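Local coordinates for protein undecaprenyl Pyrophosphate Synthase (Helicobacter pylori, PDB 2D2R) that probably catalyses the magnesium-dependent condensation of isopentenyl diphosphate with allylic diphosphates, building the undecaprenyl diphosphate chain as a homodimer, at residues Arg104-Lys116 with Ala140-Ala152. Numbering follows the deposited sequence.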
ATOM      1  N   ARG A 104     -15.463  -5.983 -20.122  1.00 45.73           N
ATOM      2  CA  ARG A 104     -16.177  -6.634 -19.029  1.00 44.08           C
ATOM      3  C   ARG A 104     -16.282  -5.693 -17.823  1.00 43.13           C
ATOM      4  O   ARG A 104     -15.326  -4.983 -17.529  1.00 42.75           O
ATOM      5  CB  ARG A 104     -15.450  -7.892 -18.622  1.00 42.83           C
ATOM      6  CG  ARG A 104     -16.141  -8.584 -17.526  1.00 42.67           C
ATOM      7  CD  ARG A 104     -15.544  -9.920 -17.264  1.00 43.41           C
ATOM      8  NE  ARG A 104     -16.349 -10.548 -16.243  1.00 45.62           N
ATOM      9  CZ  ARG A 104     -16.121 -11.753 -15.738  1.00 48.31           C
ATOM     10  NH1 ARG A 104     -15.077 -12.491 -16.160  1.00 48.71           N
ATOM     11  NH2 ARG A 104     -16.958 -12.225 -14.824  1.00 48.23           N
ATOM     12  N   PHE A 105     -17.421  -5.709 -17.118  1.00 40.69           N
ATOM     13  CA  PHE A 105     -17.604  -4.837 -15.978  1.00 39.49           C
ATOM     14  C   PHE A 105     -17.580  -5.519 -14.625  1.00 38.74           C
ATOM     15  O   PHE A 105     -18.199  -6.541 -14.413  1.00 38.97           O
ATOM     16  CB  PHE A 105     -18.914  -4.056 -16.114  1.00 39.74           C
ATOM     17  CG  PHE A 105     -19.282  -3.267 -14.885  1.00 38.37           C
ATOM     18  CD1 PHE A 105     -18.582  -2.101 -14.543  1.00 36.38           C
ATOM     19  CD2 PHE A 105     -20.313  -3.699 -14.056  1.00 38.10           C
ATOM     20  CE1 PHE A 105     -18.913  -1.389 -13.397  1.00 36.14           C
ATOM     21  CE2 PHE A 105     -20.654  -2.993 -12.901  1.00 37.32           C
ATOM     22  CZ  PHE A 105     -19.947  -1.832 -12.575  1.00 37.34           C
ATOM     23  N   ARG A 106     -16.845  -4.947 -13.686  1.00 37.24           N
ATOM     24  CA  ARG A 106     -16.820  -5.525 -12.361  1.00 37.69           C
ATOM     25  C   ARG A 106     -16.802  -4.420 -11.316  1.00 34.94           C
ATOM     26  O   ARG A 106     -16.159  -3.408 -11.514  1.00 37.11           O
ATOM     27  CB  ARG A 106     -15.591  -6.420 -12.225  1.00 40.47           C
ATOM     28  CG  ARG A 106     -15.652  -7.409 -11.077  1.00 44.83           C
ATOM     29  CD  ARG A 106     -14.829  -8.685 -11.426  1.00 47.24           C
ATOM     30  NE  ARG A 106     -14.336  -9.309 -10.207  1.00 48.23           N
ATOM     31  CZ  ARG A 106     -13.551 -10.382 -10.169  1.00 49.62           C
ATOM     32  NH1 ARG A 106     -13.170 -10.977 -11.291  1.00 48.12           N
ATOM     33  NH2 ARG A 106     -13.123 -10.842  -8.999  1.00 49.51           N
ATOM     34  N   ALA A 107     -17.576  -4.597 -10.253  1.00 32.78           N
ATOM     35  CA  ALA A 107     -17.618  -3.663  -9.132  1.00 31.67           C
ATOM     36  C   ALA A 107     -16.962  -4.321  -7.917  1.00 29.53           C
ATOM     37  O   ALA A 107     -17.127  -5.538  -7.703  1.00 28.39           O
ATOM     38  CB  ALA A 107     -19.077  -3.338  -8.764  1.00 29.81           C
ATOM     39  N   ILE A 108     -16.217  -3.521  -7.137  1.00 28.59           N
ATOM     40  CA  ILE A 108     -15.616  -3.979  -5.901  1.00 26.17           C
ATOM     41  C   ILE A 108     -15.925  -2.927  -4.862  1.00 25.74           C
ATOM     42  O   ILE A 108     -16.123  -1.750  -5.169  1.00 26.23           O
ATOM     43  CB  ILE A 108     -14.063  -4.229  -6.021  1.00 25.09           C
ATOM     44  CG1 ILE A 108     -13.287  -2.958  -6.359  1.00 23.72           C
ATOM     45  CG2 ILE A 108     -13.818  -5.311  -7.074  1.00 25.98           C
ATOM     46  CD1 ILE A 108     -11.748  -3.198  -6.466  1.00 25.31           C
ATOM     47  N   GLY A 109     -16.023  -3.358  -3.622  1.00 25.14           N
ATOM     48  CA  GLY A 109     -16.360  -2.441  -2.568  1.00 26.38           C
ATOM     49  C   GLY A 109     -17.454  -3.124  -1.797  1.00 29.76           C
ATOM     50  O   GLY A 109     -17.838  -4.247  -2.133  1.00 30.01           O
ATOM     51  N   ASP A 110     -17.942  -2.462  -0.764  1.00 31.44           N
ATOM     52  CA  ASP A 110     -19.017  -2.978   0.061  1.00 33.54           C
ATOM     53  C   ASP A 110     -20.394  -2.660  -0.583  1.00 36.60           C
ATOM     54  O   ASP A 110     -21.018  -1.654  -0.222  1.00 34.83           O
ATOM     55  CB  ASP A 110     -18.952  -2.288   1.403  1.00 34.49           C
ATOM     56  CG  ASP A 110     -19.836  -2.929   2.435  1.00 35.89           C
ATOM     57  OD1 ASP A 110     -20.662  -3.826   2.103  1.00 37.87           O
ATOM     58  OD2 ASP A 110     -19.697  -2.500   3.598  1.00 36.16           O
ATOM     59  N   LEU A 111     -20.846  -3.515  -1.491  1.00 39.06           N
ATOM     60  CA  LEU A 111     -22.113  -3.303  -2.189  1.00 43.24           C
ATOM     61  C   LEU A 111     -23.355  -3.469  -1.309  1.00 45.29           C
ATOM     62  O   LEU A 111     -24.441  -3.024  -1.676  1.00 44.63           O
ATOM     63  CB  LEU A 111     -22.190  -4.237  -3.387  1.00 43.36           C
ATOM     64  CG  LEU A 111     -20.868  -4.253  -4.165  1.00 45.18           C
ATOM     65  CD1 LEU A 111     -21.074  -4.959  -5.523  1.00 44.88           C
ATOM     66  CD2 LEU A 111     -20.347  -2.815  -4.378  1.00 43.87           C
ATOM     67  N   GLU A 112     -23.167  -4.106  -0.156  1.00 47.44           N
ATOM     68  CA  GLU A 112     -24.224  -4.340   0.816  1.00 50.13           C
ATOM     69  C   GLU A 112     -24.778  -3.005   1.305  1.00 49.96           C
ATOM     70  O   GLU A 112     -25.918  -2.902   1.736  1.00 50.63           O
ATOM     71  CB  GLU A 112     -23.656  -5.134   1.994  1.00 51.99           C
ATOM     72  CG  GLU A 112     -24.697  -5.605   3.006  1.00 55.20           C
ATOM     73  CD  GLU A 112     -24.117  -6.537   4.061  1.00 56.11           C
ATOM     74  OE1 GLU A 112     -23.553  -6.039   5.070  1.00 56.28           O
ATOM     75  OE2 GLU A 112     -24.218  -7.773   3.865  1.00 56.96           O
ATOM     76  N   GLY A 113     -23.956  -1.976   1.243  1.00 49.92           N
ATOM     77  CA  GLY A 113     -24.427  -0.683   1.676  1.00 50.61           C
ATOM     78  C   GLY A 113     -25.112   0.090   0.562  1.00 50.75           C
ATOM     79  O   GLY A 113     -25.184   1.319   0.629  1.00 50.78           O
ATOM     80  N   PHE A 114     -25.600  -0.613  -0.466  1.00 50.55           N
ATOM     81  CA  PHE A 114     -26.290   0.043  -1.584  1.00 50.46           C
ATOM     82  C   PHE A 114     -27.796  -0.135  -1.600  1.00 50.29           C
ATOM     83  O   PHE A 114     -28.338  -1.058  -0.978  1.00 50.09           O
ATOM     84  CB  PHE A 114     -25.748  -0.443  -2.927  1.00 49.71           C
ATOM     85  CG  PHE A 114     -24.380   0.075  -3.242  1.00 51.03           C
ATOM     86  CD1 PHE A 114     -23.952   1.291  -2.726  1.00 50.89           C
ATOM     87  CD2 PHE A 114     -23.522  -0.639  -4.061  1.00 51.24           C
ATOM     88  CE1 PHE A 114     -22.685   1.779  -3.022  1.00 52.28           C
ATOM     89  CE2 PHE A 114     -22.251  -0.152  -4.359  1.00 51.65           C
ATOM     90  CZ  PHE A 114     -21.833   1.049  -3.843  1.00 50.44           C
ATOM     91  N   SER A 115     -28.472   0.757  -2.323  1.00 49.68           N
ATOM     92  CA  SER A 115     -29.920   0.662  -2.487  1.00 49.87           C
ATOM     93  C   SER A 115     -30.099  -0.553  -3.400  1.00 50.62           C
ATOM     94  O   SER A 115     -29.297  -0.759  -4.332  1.00 50.98           O
ATOM     95  CB  SER A 115     -30.461   1.872  -3.225  1.00 48.46           C
ATOM     96  OG  SER A 115     -30.289   1.700  -4.623  1.00 44.42           O
ATOM     97  N   LYS A 116     -31.137  -1.347  -3.137  1.00 51.18           N
ATOM     98  CA  LYS A 116     -31.422  -2.546  -3.936  1.00 50.55           C
ATOM     99  C   LYS A 116     -31.395  -2.214  -5.418  1.00 49.99           C
ATOM    100  O   LYS A 116     -30.968  -3.027  -6.243  1.00 48.64           O
ATOM    101  CB  LYS A 116     -32.806  -3.129  -3.577  1.00 52.59           C
ATOM    102  CG  LYS A 116     -32.867  -3.732  -2.195  1.00 53.87           C
ATOM    103  CD  LYS A 116     -31.681  -4.707  -1.992  1.00 56.75           C
ATOM    104  CE  LYS A 116     -31.621  -5.288  -0.569  1.00 56.80           C
ATOM    105  NZ  LYS A 116     -31.420  -4.249   0.486  1.00 57.45           N
ATOM    106  N   ALA A 140     -14.227   0.673  -8.193  1.00 27.13           N
ATOM    107  CA  ALA A 140     -14.229   0.565  -6.751  1.00 28.48           C
ATOM    108  C   ALA A 140     -15.343   1.478  -6.259  1.00 28.17           C
ATOM    109  O   ALA A 140     -15.242   2.681  -6.392  1.00 29.33           O
ATOM    110  CB  ALA A 140     -12.883   1.043  -6.197  1.00 28.87           C
ATOM    111  N   LEU A 141     -16.388   0.889  -5.697  1.00 27.69           N
ATOM    112  CA  LEU A 141     -17.544   1.617  -5.221  1.00 27.46           C
ATOM    113  C   LEU A 141     -17.795   1.388  -3.760  1.00 27.17           C
ATOM    114  O   LEU A 141     -17.989   0.261  -3.318  1.00 28.80           O
ATOM    115  CB  LEU A 141     -18.770   1.180  -6.041  1.00 30.40           C
ATOM    116  CG  LEU A 141     -18.607   1.407  -7.537  1.00 29.96           C
ATOM    117  CD1 LEU A 141     -19.697   0.598  -8.308  1.00 34.80           C
ATOM    118  CD2 LEU A 141     -18.748   2.916  -7.864  1.00 31.30           C
ATOM    119  N   ASN A 142     -17.828   2.473  -2.989  1.00 26.66           N
ATOM    120  CA  ASN A 142     -17.978   2.368  -1.528  1.00 27.65           C
ATOM    121  C   ASN A 142     -16.879   1.376  -1.112  1.00 26.28           C
ATOM    122  O   ASN A 142     -17.099   0.469  -0.322  1.00 24.45           O
ATOM    123  CB  ASN A 142     -19.336   1.795  -1.119  1.00 28.65           C
ATOM    124  CG  ASN A 142     -19.549   1.810   0.344  1.00 28.36           C
ATOM    125  OD1 ASN A 142     -19.028   2.686   1.069  1.00 34.39           O
ATOM    126  ND2 ASN A 142     -20.331   0.844   0.838  1.00 30.86           N
ATOM    127  N   TYR A 143     -15.704   1.601  -1.668  1.00 25.41           N
ATOM    128  CA  TYR A 143     -14.551   0.713  -1.450  1.00 23.86           C
ATOM    129  C   TYR A 143     -13.503   1.176  -0.456  1.00 25.18           C
ATOM    130  O   TYR A 143     -13.108   2.348  -0.446  1.00 20.84           O
ATOM    131  CB  TYR A 143     -13.828   0.487  -2.783  1.00 22.37           C
ATOM    132  CG  TYR A 143     -12.618  -0.419  -2.644  1.00 24.15           C
ATOM    133  CD1 TYR A 143     -12.737  -1.817  -2.749  1.00 23.95           C
ATOM    134  CD2 TYR A 143     -11.373   0.111  -2.289  1.00 25.19           C
ATOM    135  CE1 TYR A 143     -11.607  -2.673  -2.492  1.00 26.48           C
ATOM    136  CE2 TYR A 143     -10.263  -0.723  -2.028  1.00 24.35           C
ATOM    137  CZ  TYR A 143     -10.369  -2.096  -2.123  1.00 26.23           C
ATOM    138  OH  TYR A 143      -9.238  -2.882  -1.814  1.00 22.50           O
ATOM    139  N   GLY A 144     -13.020   0.215   0.346  1.00 23.82           N
ATOM    140  CA  GLY A 144     -11.949   0.517   1.279  1.00 23.82           C
ATOM    141  C   GLY A 144     -11.179  -0.784   1.414  1.00 22.47           C
ATOM    142  O   GLY A 144     -11.803  -1.815   1.556  1.00 23.24           O
ATOM    143  N   SER A 145      -9.851  -0.738   1.379  1.00 22.32           N
ATOM    144  CA  SER A 145      -9.044  -1.952   1.493  1.00 21.53           C
ATOM    145  C   SER A 145      -9.164  -2.644   2.824  1.00 20.36           C
ATOM    146  O   SER A 145      -9.318  -3.860   2.887  1.00 20.41           O
ATOM    147  CB  SER A 145      -7.589  -1.557   1.143  1.00 21.24           C
ATOM    148  OG  SER A 145      -6.823  -2.669   0.938  1.00 22.95           O
ATOM    149  N   LYS A 146      -9.090  -1.903   3.934  1.00 21.66           N
ATOM    150  CA  LYS A 146      -9.244  -2.571   5.198  1.00 21.58           C
ATOM    151  C   LYS A 146     -10.593  -3.236   5.289  1.00 23.88           C
ATOM    152  O   LYS A 146     -10.711  -4.325   5.823  1.00 25.23           O
ATOM    153  CB  LYS A 146      -9.075  -1.609   6.366  1.00 22.43           C
ATOM    154  CG  LYS A 146      -7.664  -1.196   6.531  1.00 24.74           C
ATOM    155  CD  LYS A 146      -7.545  -0.320   7.801  1.00 25.75           C
ATOM    156  CE  LYS A 146      -6.041   0.031   8.047  1.00 28.55           C
ATOM    157  NZ  LYS A 146      -5.920   0.741   9.343  1.00 28.22           N
ATOM    158  N   ASN A 147     -11.632  -2.573   4.785  1.00 23.67           N
ATOM    159  CA  ASN A 147     -12.959  -3.182   4.804  1.00 23.06           C
ATOM    160  C   ASN A 147     -12.988  -4.403   3.901  1.00 22.91           C
ATOM    161  O   ASN A 147     -13.547  -5.415   4.266  1.00 26.56           O
ATOM    162  CB  ASN A 147     -14.038  -2.158   4.324  1.00 24.51           C
ATOM    163  CG  ASN A 147     -15.425  -2.825   4.134  1.00 24.82           C
ATOM    164  OD1 ASN A 147     -16.155  -3.035   5.088  1.00 32.25           O
ATOM    165  ND2 ASN A 147     -15.739  -3.176   2.935  1.00 25.22           N
ATOM    166  N   GLU A 148     -12.395  -4.331   2.715  1.00 24.27           N
ATOM    167  CA  GLU A 148     -12.382  -5.506   1.842  1.00 23.84           C
ATOM    168  C   GLU A 148     -11.722  -6.700   2.551  1.00 25.09           C
ATOM    169  O   GLU A 148     -12.213  -7.820   2.500  1.00 21.51           O
ATOM    170  CB  GLU A 148     -11.646  -5.236   0.534  1.00 25.32           C
ATOM    171  CG  GLU A 148     -11.639  -6.429  -0.463  1.00 24.96           C
ATOM    172  CD  GLU A 148     -10.672  -6.214  -1.645  1.00 26.59           C
ATOM    173  OE1 GLU A 148      -9.712  -5.382  -1.531  1.00 24.31           O
ATOM    174  OE2 GLU A 148     -10.869  -6.880  -2.680  1.00 26.28           O
ATOM    175  N   LEU A 149     -10.596  -6.461   3.226  1.00 23.94           N
ATOM    176  CA  LEU A 149      -9.926  -7.540   3.927  1.00 24.73           C
ATOM    177  C   LEU A 149     -10.769  -8.068   5.076  1.00 24.84           C
ATOM    178  O   LEU A 149     -10.758  -9.287   5.379  1.00 25.03           O
ATOM    179  CB  LEU A 149      -8.542  -7.075   4.420  1.00 21.08           C
ATOM    180  CG  LEU A 149      -7.538  -7.047   3.247  1.00 24.50           C
ATOM    181  CD1 LEU A 149      -6.346  -6.074   3.544  1.00 23.81           C
ATOM    182  CD2 LEU A 149      -7.024  -8.511   2.994  1.00 21.53           C
ATOM    183  N   SER A 150     -11.501  -7.167   5.736  1.00 27.08           N
ATOM    184  CA  SER A 150     -12.365  -7.557   6.837  1.00 27.66           C
ATOM    185  C   SER A 150     -13.454  -8.466   6.316  1.00 27.81           C
ATOM    186  O   SER A 150     -13.825  -9.407   6.974  1.00 29.25           O
ATOM    187  CB  SER A 150     -13.048  -6.326   7.450  1.00 29.37           C
ATOM    188  OG  SER A 150     -12.076  -5.523   8.085  1.00 34.96           O
ATOM    189  N   ARG A 151     -14.010  -8.138   5.151  1.00 27.03           N
ATOM    190  CA  ARG A 151     -15.080  -8.958   4.578  1.00 25.76           C
ATOM    191  C   ARG A 151     -14.499 -10.281   4.098  1.00 27.85           C
ATOM    192  O   ARG A 151     -15.174 -11.318   4.161  1.00 28.19           O
ATOM    193  CB  ARG A 151     -15.781  -8.204   3.435  1.00 24.32           C
ATOM    194  CG  ARG A 151     -16.631  -7.045   3.960  1.00 24.75           C
ATOM    195  CD  ARG A 151     -17.456  -6.343   2.818  1.00 24.82           C
ATOM    196  NE  ARG A 151     -16.653  -5.465   1.950  1.00 25.78           N
ATOM    197  CZ  ARG A 151     -16.227  -5.777   0.724  1.00 24.62           C
ATOM    198  NH1 ARG A 151     -16.525  -6.947   0.209  1.00 25.78           N
ATOM    199  NH2 ARG A 151     -15.471  -4.931   0.004  1.00 26.47           N
ATOM    200  N   ALA A 152     -13.236 -10.270   3.667  1.00 27.12           N
ATOM    201  CA  ALA A 152     -12.612 -11.515   3.211  1.00 28.13           C
ATOM    202  C   ALA A 152     -12.499 -12.431   4.414  1.00 28.63           C
ATOM    203  O   ALA A 152     -12.730 -13.644   4.315  1.00 28.57           O
ATOM    204  CB  ALA A 152     -11.246 -11.229   2.636  1.00 27.18           C
TER
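At the C-terminal ends of the strands of the parallel sheet, where edge strand 104-108 and its neighbour 136-140 run out into loops, I108 pairs with A140 and the two backbones stay joined for a few residues more. L141 N gives a nearly straight hydrogen bond to I108 O (2.7 Å). Beyond it D110 N hydrogen-bonds to N142 O at 3.1 Å, from above the carbonyl plane. N142 has a left-handed helical backbone, which asparagine tolerates better than most residues; with CG anti to the backbone N (chi1 -174°), its ND2 makes a 2.8 Å hydrogen bond to D110 O, which also accepts G113 N. G109 has backbone angles (132/-180) suited to glycine, and its CA comes within 3.2 Å of L141 O and sits 3.7 Å from CD1 at the edge of the Y143 ring. I108 CG1 packs on that same ring atom, while F114 turns its edge, through CZ, to L141 CB (3.8 Å). From helix 145-158, R151 lays one guanidinium face over the G109-D110 peptide, and its NH2 forms a salt bridge with D179, whose carboxylate also accepts G109 N. This is the C-terminal edge of a six-stranded parallel sheet between helices, as in cis-prenyltransferases.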